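Local coordinates for protein choline kinase (Streptococcus pneumoniae, PDB 4R78) that probably phosphorylates choline, as a kinase of the choline/ethanolamine kinase family with a protein kinase-like fold, and binds AMP in its nucleotide pocket, at residues T58-I63 and K95-D100; K23-K28 and Y62-F67. One frame throughout, in Å; residues are numbered along the deposited sequence.

Both contacts draw on strand 61-66 of the five-stranded antiparallel sheet, and they show how one strand changes its chemistry along its length. Tyr62, Val64 and Phe66 share a face, while Ile63 turns to AMP. Contact 1 lies at the strand's beginning and is only partly buried: an aromatic pair reaches past strand 105-109 to the outermost strand 96-100, with a lysine, a phenol and a water at its outer end. Contact 2, further along, is buried and wholly apolar, helix 20-30 resting its isoleucines on the strand. A salt bridge between Lys28 NZ and Asp100 OD1, 3.0 Å long, ties the helix directly to the edge strand.

Contact 1 (T58-I63 and K95-D100); sequences TNKQYI and KNYLFD. With AMP (adenosine monophosphate), chain C.
Tyr62 and Tyr97 have nearly the same first torsion, with CG anti to the carbonyl carbon (chi1 -62° and -71°), which swings the Tyr62 ring across to meet Tyr97. They form an offset edge-to-face pair: the edge of Tyr62 is directed at a face of Tyr97, with the planes at 84° and the centroids 5.5 Å apart. The CD1-CE1 side of Tyr62 leads, CE1 coming to 3.7 Å from Tyr97 CD2.

Lys60 reaches the far end of the Tyr97 ring from the opposite direction. Its chain bends at chi2 and chi4, which brings NZ to 3.0 Å from Tyr97 OH. NZ also lies 3.2 Å from Tyr97 CZ, obliquely to the ring. A water joins the same two groups, accepting a hydrogen bond from Lys60 NZ at 2.8 Å and lying 2.6 Å from Tyr97 OH in a second one.

The five-stranded antiparallel sheet, order 1-2-3-5-4, is the N-terminal lobe of the protein kinase-like fold, with AMP bound against it. Strand 105-109 runs between strands 61-66 and 96-100, so side chains must do the bridging: the nearest CA atoms, those of Tyr62 and Tyr97, are 8.8 Å apart. Tyr97 and Leu98 both face Val107 in a classic beta bulge, where the edge strand turns a corner; Tyr62 also packs on Val107.

Ile63 belongs to the nucleotide pocket. Its CG1 approaches AMP C5 at 3.6 Å while CG2 lies near N7 and C8, so that its branches spread against the adenine. Ile111 N, Thr116 OG1 and Glu200 O supply hydrogen bonds to the nucleotide.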
ATOM      1  N   THR A  58      10.637  27.229   7.401  1.00 24.83           N
ATOM      2  CA  THR A  58      11.048  28.528   6.850  1.00 25.24           C
ATOM      3  C   THR A  58      11.240  28.530   5.324  1.00 25.28           C
ATOM      4  O   THR A  58      10.674  29.373   4.623  1.00 25.66           O
ATOM      5  CB  THR A  58      12.339  29.036   7.534  1.00 25.27           C
ATOM      6  OG1 THR A  58      12.163  29.031   8.955  1.00 25.57           O
ATOM      7  CG2 THR A  58      12.688  30.452   7.073  1.00 25.65           C
ATOM      8  N   ASN A  59      12.032  27.586   4.822  1.00 25.35           N
ATOM      9  CA  ASN A  59      12.387  27.545   3.402  1.00 25.36           C
ATOM     10  C   ASN A  59      11.926  26.289   2.675  1.00 25.05           C
ATOM     11  O   ASN A  59      12.235  26.100   1.494  1.00 25.26           O
ATOM     12  CB  ASN A  59      13.904  27.671   3.236  1.00 25.53           C
ATOM     13  CG  ASN A  59      14.430  29.029   3.643  1.00 25.95           C
ATOM     14  OD1 ASN A  59      15.465  29.126   4.304  1.00 27.17           O
ATOM     15  ND2 ASN A  59      13.729  30.087   3.245  1.00 26.08           N
ATOM     16  N   LYS A  60      11.190  25.431   3.376  1.00 24.67           N
ATOM     17  CA  LYS A  60      10.891  24.109   2.851  1.00 24.07           C
ATOM     18  C   LYS A  60       9.525  23.586   3.269  1.00 23.18           C
ATOM     19  O   LYS A  60       9.043  23.870   4.364  1.00 23.20           O
ATOM     20  CB  LYS A  60      11.969  23.123   3.306  1.00 24.27           C
ATOM     21  CG  LYS A  60      12.121  21.916   2.409  1.00 25.81           C
ATOM     22  CD  LYS A  60      13.160  22.161   1.340  1.00 28.54           C
ATOM     23  CE  LYS A  60      13.110  21.096   0.264  1.00 29.88           C
ATOM     24  NZ  LYS A  60      13.185  19.722   0.829  1.00 30.94           N
ATOM     25  N   GLN A  61       8.910  22.825   2.370  1.00 22.40           N
ATOM     26  CA  GLN A  61       7.702  22.071   2.677  1.00 21.57           C
ATOM     27  C   GLN A  61       8.028  20.587   2.587  1.00 20.56           C
ATOM     28  O   GLN A  61       8.803  20.173   1.723  1.00 20.37           O
ATOM     29  CB  GLN A  61       6.583  22.416   1.698  1.00 22.01           C
ATOM     30  CG  GLN A  61       6.143  23.873   1.743  1.00 23.58           C
ATOM     31  CD  GLN A  61       4.930  24.138   0.876  1.00 25.62           C
ATOM     32  OE1 GLN A  61       3.802  23.831   1.255  1.00 27.25           O
ATOM     33  NE2 GLN A  61       5.157  24.722  -0.295  1.00 27.41           N
ATOM     34  N   TYR A  62       7.442  19.795   3.482  1.00 19.27           N
ATOM     35  CA  TYR A  62       7.646  18.349   3.489  1.00 18.37           C
ATOM     36  C   TYR A  62       6.322  17.606   3.569  1.00 17.79           C
ATOM     37  O   TYR A  62       5.413  18.018   4.289  1.00 17.46           O
ATOM     38  CB  TYR A  62       8.493  17.921   4.684  1.00 18.14           C
ATOM     39  CG  TYR A  62       9.896  18.474   4.742  1.00 17.81           C
ATOM     40  CD1 TYR A  62      10.932  17.880   4.020  1.00 17.69           C
ATOM     41  CD2 TYR A  62      10.193  19.572   5.545  1.00 17.77           C
ATOM     42  CE1 TYR A  62      12.232  18.374   4.086  1.00 18.06           C
ATOM     43  CE2 TYR A  62      11.488  20.078   5.619  1.00 18.68           C
ATOM     44  CZ  TYR A  62      12.500  19.473   4.889  1.00 18.57           C
ATOM     45  OH  TYR A  62      13.783  19.966   4.953  1.00 19.82           O
ATOM     46  N   ILE A  63       6.236  16.503   2.832  1.00 17.49           N
ATOM     47  CA  ILE A  63       5.131  15.557   2.951  1.00 17.25           C
ATOM     48  C   ILE A  63       5.516  14.516   3.999  1.00 16.67           C
ATOM     49  O   ILE A  63       6.592  13.924   3.928  1.00 16.83           O
ATOM     50  CB  ILE A  63       4.815  14.892   1.581  1.00 17.40           C
ATOM     51  CG1 ILE A  63       4.160  15.902   0.623  1.00 18.03           C
ATOM     52  CG2 ILE A  63       3.967  13.625   1.753  1.00 18.45           C
ATOM     53  CD1 ILE A  63       2.766  16.386   1.037  1.00 19.31           C
ATOM     54  N   LYS A  95      11.459  11.716  -3.526  1.00 15.31           N
ATOM     55  CA  LYS A  95      12.648  11.843  -2.690  1.00 15.61           C
ATOM     56  C   LYS A  95      12.342  11.739  -1.195  1.00 15.37           C
ATOM     57  O   LYS A  95      11.425  12.392  -0.690  1.00 15.36           O
ATOM     58  CB  LYS A  95      13.358  13.164  -2.979  1.00 16.11           C
ATOM     59  CG  LYS A  95      14.691  13.311  -2.277  1.00 17.54           C
ATOM     60  CD  LYS A  95      15.221  14.721  -2.418  1.00 19.26           C
ATOM     61  CE  LYS A  95      16.648  14.835  -1.924  1.00 20.53           C
ATOM     62  NZ  LYS A  95      17.607  14.093  -2.794  1.00 21.13           N
ATOM     63  N   ASN A  96      13.133  10.925  -0.498  1.00 15.11           N
ATOM     64  CA  ASN A  96      13.042  10.790   0.955  1.00 15.01           C
ATOM     65  C   ASN A  96      14.107  11.614   1.679  1.00 15.02           C
ATOM     66  O   ASN A  96      15.277  11.609   1.281  1.00 15.46           O
ATOM     67  CB  ASN A  96      13.178   9.318   1.357  1.00 15.01           C
ATOM     68  CG  ASN A  96      13.050   9.108   2.854  1.00 15.57           C
ATOM     69  OD1 ASN A  96      11.993   9.352   3.446  1.00 16.74           O
ATOM     70  ND2 ASN A  96      14.130   8.664   3.476  1.00 16.04           N
ATOM     71  N   TYR A  97      13.698  12.302   2.744  1.00 15.07           N
ATOM     72  CA  TYR A  97      14.631  13.055   3.590  1.00 15.53           C
ATOM     73  C   TYR A  97      14.882  12.397   4.945  1.00 15.67           C
ATOM     74  O   TYR A  97      15.993  12.455   5.478  1.00 16.10           O
ATOM     75  CB  TYR A  97      14.141  14.489   3.789  1.00 15.62           C
ATOM     76  CG  TYR A  97      14.263  15.332   2.549  1.00 15.88           C
ATOM     77  CD1 TYR A  97      15.502  15.822   2.143  1.00 17.34           C
ATOM     78  CD2 TYR A  97      13.145  15.642   1.778  1.00 16.08           C
ATOM     79  CE1 TYR A  97      15.628  16.600   1.002  1.00 17.93           C
ATOM     80  CE2 TYR A  97      13.260  16.426   0.629  1.00 17.13           C
ATOM     81  CZ  TYR A  97      14.509  16.896   0.249  1.00 18.22           C
ATOM     82  OH  TYR A  97      14.650  17.678  -0.878  1.00 20.20           O
ATOM     83  N   LEU A  98      13.841  11.786   5.501  1.00 15.62           N
ATOM     84  CA  LEU A  98      13.932  11.125   6.797  1.00 15.94           C
ATOM     85  C   LEU A  98      13.030   9.900   6.835  1.00 15.53           C
ATOM     86  O   LEU A  98      11.918   9.922   6.308  1.00 15.16           O
ATOM     87  CB  LEU A  98      13.546  12.095   7.922  1.00 16.49           C
ATOM     88  CG  LEU A  98      13.987  11.750   9.344  1.00 17.77           C
ATOM     89  CD1 LEU A  98      15.464  12.084   9.546  1.00 19.86           C
ATOM     90  CD2 LEU A  98      13.133  12.497  10.355  1.00 19.86           C
ATOM     91  N   PHE A  99      13.523   8.824   7.438  1.00 15.59           N
ATOM     92  CA  PHE A  99      12.697   7.653   7.704  1.00 15.38           C
ATOM     93  C   PHE A  99      12.970   7.250   9.147  1.00 15.50           C
ATOM     94  O   PHE A  99      13.972   6.593   9.447  1.00 15.49           O
ATOM     95  CB  PHE A  99      12.997   6.519   6.717  1.00 15.54           C
ATOM     96  CG  PHE A  99      11.918   5.461   6.643  1.00 15.69           C
ATOM     97  CD1 PHE A  99      10.869   5.578   5.734  1.00 16.44           C
ATOM     98  CD2 PHE A  99      11.952   4.347   7.475  1.00 15.71           C
ATOM     99  CE1 PHE A  99       9.870   4.599   5.655  1.00 16.73           C
ATOM    100  CE2 PHE A  99      10.964   3.357   7.399  1.00 15.50           C
ATOM    101  CZ  PHE A  99       9.925   3.484   6.486  1.00 16.00           C
ATOM    102  N   ASP A 100      12.078   7.676  10.035  1.00 15.33           N
ATOM    103  CA  ASP A 100      12.272   7.527  11.472  1.00 15.46           C
ATOM    104  C   ASP A 100      11.837   6.148  11.955  1.00 15.47           C
ATOM    105  O   ASP A 100      10.653   5.800  11.916  1.00 15.56           O
ATOM    106  CB  ASP A 100      11.518   8.626  12.227  1.00 15.55           C
ATOM    107  CG  ASP A 100      11.760   8.579  13.725  1.00 16.72           C
ATOM    108  OD1 ASP A 100      10.836   8.168  14.456  1.00 17.95           O
ATOM    109  OD2 ASP A 100      12.866   8.962  14.168  1.00 18.70           O
TER
HETATM  110  P   AMP C 302      -2.012   8.225   0.165  0.20 35.70           P
HETATM  111  O1P AMP C 302      -2.096   6.914   0.910  0.50 35.91           O
HETATM  112  O2P AMP C 302      -3.267   9.060   0.231  0.30 35.77           O
HETATM  113  O3P AMP C 302      -1.405   8.116  -1.213  0.30 35.60           O
HETATM  114  O5' AMP C 302      -0.929   9.090   0.985  0.20 35.33           O
HETATM  115  C5' AMP C 302      -0.079  10.011   0.305  0.50 34.73           C
HETATM  116  C4' AMP C 302      -0.914  11.119  -0.324  0.50 34.28           C
HETATM  117  O4' AMP C 302      -0.291  12.388  -0.093  0.50 34.22           O
HETATM  118  C3' AMP C 302      -1.025  10.947  -1.830  0.50 33.98           C
HETATM  119  O3' AMP C 302      -2.312  10.439  -2.197  1.00 33.21           O
HETATM  120  C2' AMP C 302      -0.788  12.328  -2.409  0.50 33.91           C
HETATM  121  O2' AMP C 302      -2.030  12.982  -2.669  1.00 33.89           O
HETATM  122  C1' AMP C 302      -0.071  13.102  -1.316  0.50 34.03           C
HETATM  123  N9  AMP C 302       1.383  13.193  -1.615  1.00 34.04           N
HETATM  124  C8  AMP C 302       2.299  12.237  -1.365  1.00 33.64           C
HETATM  125  N7  AMP C 302       3.543  12.617  -1.745  1.00 33.67           N
HETATM  126  C5  AMP C 302       3.437  13.856  -2.249  1.00 34.14           C
HETATM  127  C6  AMP C 302       4.372  14.846  -2.829  1.00 33.95           C
HETATM  128  N6  AMP C 302       5.692  14.560  -2.935  1.00 34.47           N
HETATM  129  N1  AMP C 302       3.866  16.033  -3.239  1.00 34.10           N
HETATM  130  C2  AMP C 302       2.552  16.320  -3.135  1.00 34.34           C
HETATM  131  N3  AMP C 302       1.645  15.465  -2.617  1.00 34.26           N
HETATM  132  C4  AMP C 302       2.015  14.237  -2.164  1.00 33.93           C
HETATM  133  O   HOH W   1      12.429  18.766  -1.697  1.00 34.14           O

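Contact 2 (K23-K28 and Y62-F67); sequences KIIKEK and YIVKFF. With AMP (adenosine monophosphate), chain C.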
ATOM      1  N   LYS A  23       2.759  16.943  17.036  1.00 23.43           N
ATOM      2  CA  LYS A  23       3.847  17.382  17.914  1.00 23.45           C
ATOM      3  C   LYS A  23       5.108  16.547  17.699  1.00 22.99           C
ATOM      4  O   LYS A  23       6.215  17.084  17.663  1.00 22.81           O
ATOM      5  CB  LYS A  23       3.423  17.324  19.385  1.00 23.79           C
ATOM      6  CG  LYS A  23       2.397  18.373  19.783  1.00 25.30           C
ATOM      7  CD  LYS A  23       1.949  18.175  21.223  1.00 27.53           C
ATOM      8  CE  LYS A  23       0.814  19.121  21.583  1.00 28.56           C
ATOM      9  NZ  LYS A  23       0.219  18.793  22.911  1.00 30.07           N
ATOM     10  N   ILE A  24       4.929  15.235  17.558  1.00 22.39           N
ATOM     11  CA  ILE A  24       6.040  14.325  17.297  1.00 22.14           C
ATOM     12  C   ILE A  24       6.672  14.624  15.934  1.00 22.06           C
ATOM     13  O   ILE A  24       7.898  14.635  15.807  1.00 21.92           O
ATOM     14  CB  ILE A  24       5.601  12.835  17.413  1.00 22.03           C
ATOM     15  CG1 ILE A  24       5.057  12.532  18.819  1.00 22.15           C
ATOM     16  CG2 ILE A  24       6.745  11.883  17.054  1.00 22.08           C
ATOM     17  CD1 ILE A  24       5.998  12.893  19.980  1.00 22.21           C
ATOM     18  N   ILE A  25       5.833  14.888  14.931  1.00 22.06           N
ATOM     19  CA  ILE A  25       6.313  15.252  13.592  1.00 22.10           C
ATOM     20  C   ILE A  25       7.178  16.517  13.629  1.00 22.80           C
ATOM     21  O   ILE A  25       8.264  16.551  13.041  1.00 22.85           O
ATOM     22  CB  ILE A  25       5.146  15.403  12.578  1.00 21.87           C
ATOM     23  CG1 ILE A  25       4.546  14.031  12.258  1.00 21.16           C
ATOM     24  CG2 ILE A  25       5.619  16.076  11.286  1.00 21.41           C
ATOM     25  CD1 ILE A  25       3.163  14.081  11.635  1.00 20.43           C
ATOM     26  N   LYS A  26       6.698  17.543  14.333  1.00 23.51           N
ATOM     27  CA  LYS A  26       7.449  18.790  14.508  1.00 24.54           C
ATOM     28  C   LYS A  26       8.850  18.533  15.082  1.00 24.93           C
ATOM     29  O   LYS A  26       9.833  19.104  14.605  1.00 24.79           O
ATOM     30  CB  LYS A  26       6.666  19.771  15.391  1.00 24.57           C
ATOM     31  CG  LYS A  26       7.343  21.121  15.595  1.00 26.15           C
ATOM     32  CD  LYS A  26       6.478  22.061  16.417  1.00 27.52           C
ATOM     33  CE  LYS A  26       7.187  23.383  16.660  1.00 29.00           C
ATOM     34  NZ  LYS A  26       6.349  24.319  17.458  1.00 29.83           N
ATOM     35  N   GLU A  27       8.928  17.660  16.086  1.00 25.50           N
ATOM     36  CA  GLU A  27      10.202  17.273  16.703  1.00 26.35           C
ATOM     37  C   GLU A  27      11.148  16.564  15.729  1.00 26.48           C
ATOM     38  O   GLU A  27      12.340  16.874  15.686  1.00 26.52           O
ATOM     39  CB  GLU A  27       9.962  16.388  17.931  1.00 26.55           C
ATOM     40  CG  GLU A  27       9.311  17.103  19.109  1.00 28.47           C
ATOM     41  CD  GLU A  27       8.988  16.172  20.272  1.00 30.38           C
ATOM     42  OE1 GLU A  27       9.575  15.070  20.355  1.00 31.73           O
ATOM     43  OE2 GLU A  27       8.145  16.552  21.114  1.00 31.71           O
ATOM     44  N   LYS A  28      10.613  15.623  14.952  1.00 26.64           N
ATOM     45  CA  LYS A  28      11.422  14.838  14.013  1.00 26.96           C
ATOM     46  C   LYS A  28      11.975  15.699  12.877  1.00 27.22           C
ATOM     47  O   LYS A  28      13.107  15.496  12.430  1.00 27.17           O
ATOM     48  CB  LYS A  28      10.615  13.663  13.436  1.00 26.92           C
ATOM     49  CG  LYS A  28      10.012  12.717  14.473  1.00 26.86           C
ATOM     50  CD  LYS A  28      11.051  11.858  15.181  1.00 26.57           C
ATOM     51  CE  LYS A  28      10.391  11.017  16.264  1.00 26.81           C
ATOM     52  NZ  LYS A  28      11.276   9.941  16.781  1.00 26.71           N
ATOM     53  N   TYR A  62       7.442  19.795   3.482  1.00 19.27           N
ATOM     54  CA  TYR A  62       7.646  18.349   3.489  1.00 18.37           C
ATOM     55  C   TYR A  62       6.322  17.606   3.569  1.00 17.79           C
ATOM     56  O   TYR A  62       5.413  18.018   4.289  1.00 17.46           O
ATOM     57  CB  TYR A  62       8.493  17.921   4.684  1.00 18.14           C
ATOM     58  CG  TYR A  62       9.896  18.474   4.742  1.00 17.81           C
ATOM     59  CD1 TYR A  62      10.932  17.880   4.020  1.00 17.69           C
ATOM     60  CD2 TYR A  62      10.193  19.572   5.545  1.00 17.77           C
ATOM     61  CE1 TYR A  62      12.232  18.374   4.086  1.00 18.06           C
ATOM     62  CE2 TYR A  62      11.488  20.078   5.619  1.00 18.68           C
ATOM     63  CZ  TYR A  62      12.500  19.473   4.889  1.00 18.57           C
ATOM     64  OH  TYR A  62      13.783  19.966   4.953  1.00 19.82           O
ATOM     65  N   ILE A  63       6.236  16.503   2.832  1.00 17.49           N
ATOM     66  CA  ILE A  63       5.131  15.557   2.951  1.00 17.25           C
ATOM     67  C   ILE A  63       5.516  14.516   3.999  1.00 16.67           C
ATOM     68  O   ILE A  63       6.592  13.924   3.928  1.00 16.83           O
ATOM     69  CB  ILE A  63       4.815  14.892   1.581  1.00 17.40           C
ATOM     70  CG1 ILE A  63       4.160  15.902   0.623  1.00 18.03           C
ATOM     71  CG2 ILE A  63       3.967  13.625   1.753  1.00 18.45           C
ATOM     72  CD1 ILE A  63       2.766  16.386   1.037  1.00 19.31           C
ATOM     73  N   VAL A  64       4.639  14.314   4.977  1.00 15.89           N
ATOM     74  CA  VAL A  64       4.915  13.411   6.089  1.00 15.86           C
ATOM     75  C   VAL A  64       3.894  12.276   6.126  1.00 15.57           C
ATOM     76  O   VAL A  64       2.684  12.511   6.041  1.00 16.15           O
ATOM     77  CB  VAL A  64       4.935  14.165   7.445  1.00 15.66           C
ATOM     78  CG1 VAL A  64       5.279  13.219   8.584  1.00 15.99           C
ATOM     79  CG2 VAL A  64       5.931  15.321   7.407  1.00 16.06           C
ATOM     80  N   LYS A  65       4.385  11.043   6.223  1.00 15.05           N
ATOM     81  CA  LYS A  65       3.511   9.914   6.503  1.00 14.94           C
ATOM     82  C   LYS A  65       3.867   9.293   7.848  1.00 14.49           C
ATOM     83  O   LYS A  65       4.945   8.717   8.022  1.00 14.36           O
ATOM     84  CB  LYS A  65       3.550   8.867   5.390  1.00 14.84           C
ATOM     85  CG  LYS A  65       2.403   7.874   5.496  1.00 15.68           C
ATOM     86  CD  LYS A  65       2.346   6.909   4.325  1.00 18.46           C
ATOM     87  CE  LYS A  65       1.104   6.030   4.431  1.00 20.62           C
ATOM     88  NZ  LYS A  65       0.982   5.070   3.295  1.00 23.37           N
ATOM     89  N   PHE A  66       2.956   9.446   8.802  1.00 14.24           N
ATOM     90  CA  PHE A  66       3.088   8.855  10.124  1.00 14.61           C
ATOM     91  C   PHE A  66       2.369   7.506  10.058  1.00 14.40           C
ATOM     92  O   PHE A  66       1.146   7.437  10.214  1.00 15.03           O
ATOM     93  CB  PHE A  66       2.425   9.778  11.152  1.00 14.72           C
ATOM     94  CG  PHE A  66       2.862   9.547  12.580  1.00 16.08           C
ATOM     95  CD1 PHE A  66       2.920   8.264  13.126  1.00 16.68           C
ATOM     96  CD2 PHE A  66       3.173  10.632  13.395  1.00 16.47           C
ATOM     97  CE1 PHE A  66       3.311   8.067  14.451  1.00 17.74           C
ATOM     98  CE2 PHE A  66       3.562  10.448  14.723  1.00 17.48           C
ATOM     99  CZ  PHE A  66       3.630   9.160  15.252  1.00 17.80           C
ATOM    100  N   PHE A  67       3.128   6.442   9.811  1.00 14.15           N
ATOM    101  CA  PHE A  67       2.551   5.117   9.569  1.00 14.15           C
ATOM    102  C   PHE A  67       2.747   4.162  10.748  1.00 14.03           C
ATOM    103  O   PHE A  67       2.196   3.058  10.760  1.00 14.04           O
ATOM    104  CB  PHE A  67       3.170   4.494   8.309  1.00 14.06           C
ATOM    105  CG  PHE A  67       4.650   4.248   8.425  1.00 14.39           C
ATOM    106  CD1 PHE A  67       5.563   5.187   7.954  1.00 15.17           C
ATOM    107  CD2 PHE A  67       5.133   3.087   9.030  1.00 15.05           C
ATOM    108  CE1 PHE A  67       6.936   4.972   8.077  1.00 14.83           C
ATOM    109  CE2 PHE A  67       6.500   2.867   9.161  1.00 14.81           C
ATOM    110  CZ  PHE A  67       7.402   3.810   8.684  1.00 14.73           C
TER
HETATM  111  P   AMP C 302      -2.012   8.225   0.165  0.20 35.70           P
HETATM  112  O1P AMP C 302      -2.096   6.914   0.910  0.50 35.91           O
HETATM  113  O2P AMP C 302      -3.267   9.060   0.231  0.30 35.77           O
HETATM  114  O3P AMP C 302      -1.405   8.116  -1.213  0.30 35.60           O
HETATM  115  O5' AMP C 302      -0.929   9.090   0.985  0.20 35.33           O
HETATM  116  C5' AMP C 302      -0.079  10.011   0.305  0.50 34.73           C
HETATM  117  C4' AMP C 302      -0.914  11.119  -0.324  0.50 34.28           C
HETATM  118  O4' AMP C 302      -0.291  12.388  -0.093  0.50 34.22           O
HETATM  119  C3' AMP C 302      -1.025  10.947  -1.830  0.50 33.98           C
HETATM  120  O3' AMP C 302      -2.312  10.439  -2.197  1.00 33.21           O
HETATM  121  C2' AMP C 302      -0.788  12.328  -2.409  0.50 33.91           C
HETATM  122  O2' AMP C 302      -2.030  12.982  -2.669  1.00 33.89           O
HETATM  123  C1' AMP C 302      -0.071  13.102  -1.316  0.50 34.03           C
HETATM  124  N9  AMP C 302       1.383  13.193  -1.615  1.00 34.04           N
HETATM  125  C8  AMP C 302       2.299  12.237  -1.365  1.00 33.64           C
HETATM  126  N7  AMP C 302       3.543  12.617  -1.745  1.00 33.67           N
HETATM  127  C5  AMP C 302       3.437  13.856  -2.249  1.00 34.14           C
HETATM  128  C6  AMP C 302       4.372  14.846  -2.829  1.00 33.95           C
HETATM  129  N6  AMP C 302       5.692  14.560  -2.935  1.00 34.47           N
HETATM  130  N1  AMP C 302       3.866  16.033  -3.239  1.00 34.10           N
HETATM  131  C2  AMP C 302       2.552  16.320  -3.135  1.00 34.34           C
HETATM  132  N3  AMP C 302       1.645  15.465  -2.617  1.00 34.26           N
HETATM  133  C4  AMP C 302       2.015  14.237  -2.164  1.00 33.93           C
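Aliphatic contact comes first: Ile25 meets Val64 where the CA atoms of the two segments come nearest, 7.9 Å apart. The side chains slide past each other in opposite directions. Val64 CG1, anti to its own backbone nitrogen (chi1 -178°), meets Ile25 CD1 at 3.8 Å and also touches CG1 and CG2 of that isoleucine, while Val64 CG2 meets Ile25 CG2.

Aliphatic-to-aromatic contacts extend the interface to Phe66, two residues further on and therefore on the same face of the strand. Ile25 CG1 lies 3.8 Å from Phe66 CD2, and the isoleucine's CD1 sits in plane at the ring edge. Ile24 adds its CB, also at the edge, 4.1 Å from Phe66 CE2.

Helix 20-30 thus packs on the face of the N-lobe sheet of the protein kinase-like fold that is turned away from the nucleotide. The axes of helix 23-28 and strand 62-66 approach to 10.4 Å, with their N-to-C directions at 124°. Ile105 and Tyr53, from the flanking strands, extend the apolar layer; Met21 and Ile29 of the same helix pack on Phe66 and Val64.

The alternation of the strand sends Lys65 away from the helix, and its NZ makes long, weak ion pairs with Asp214 and Glu216.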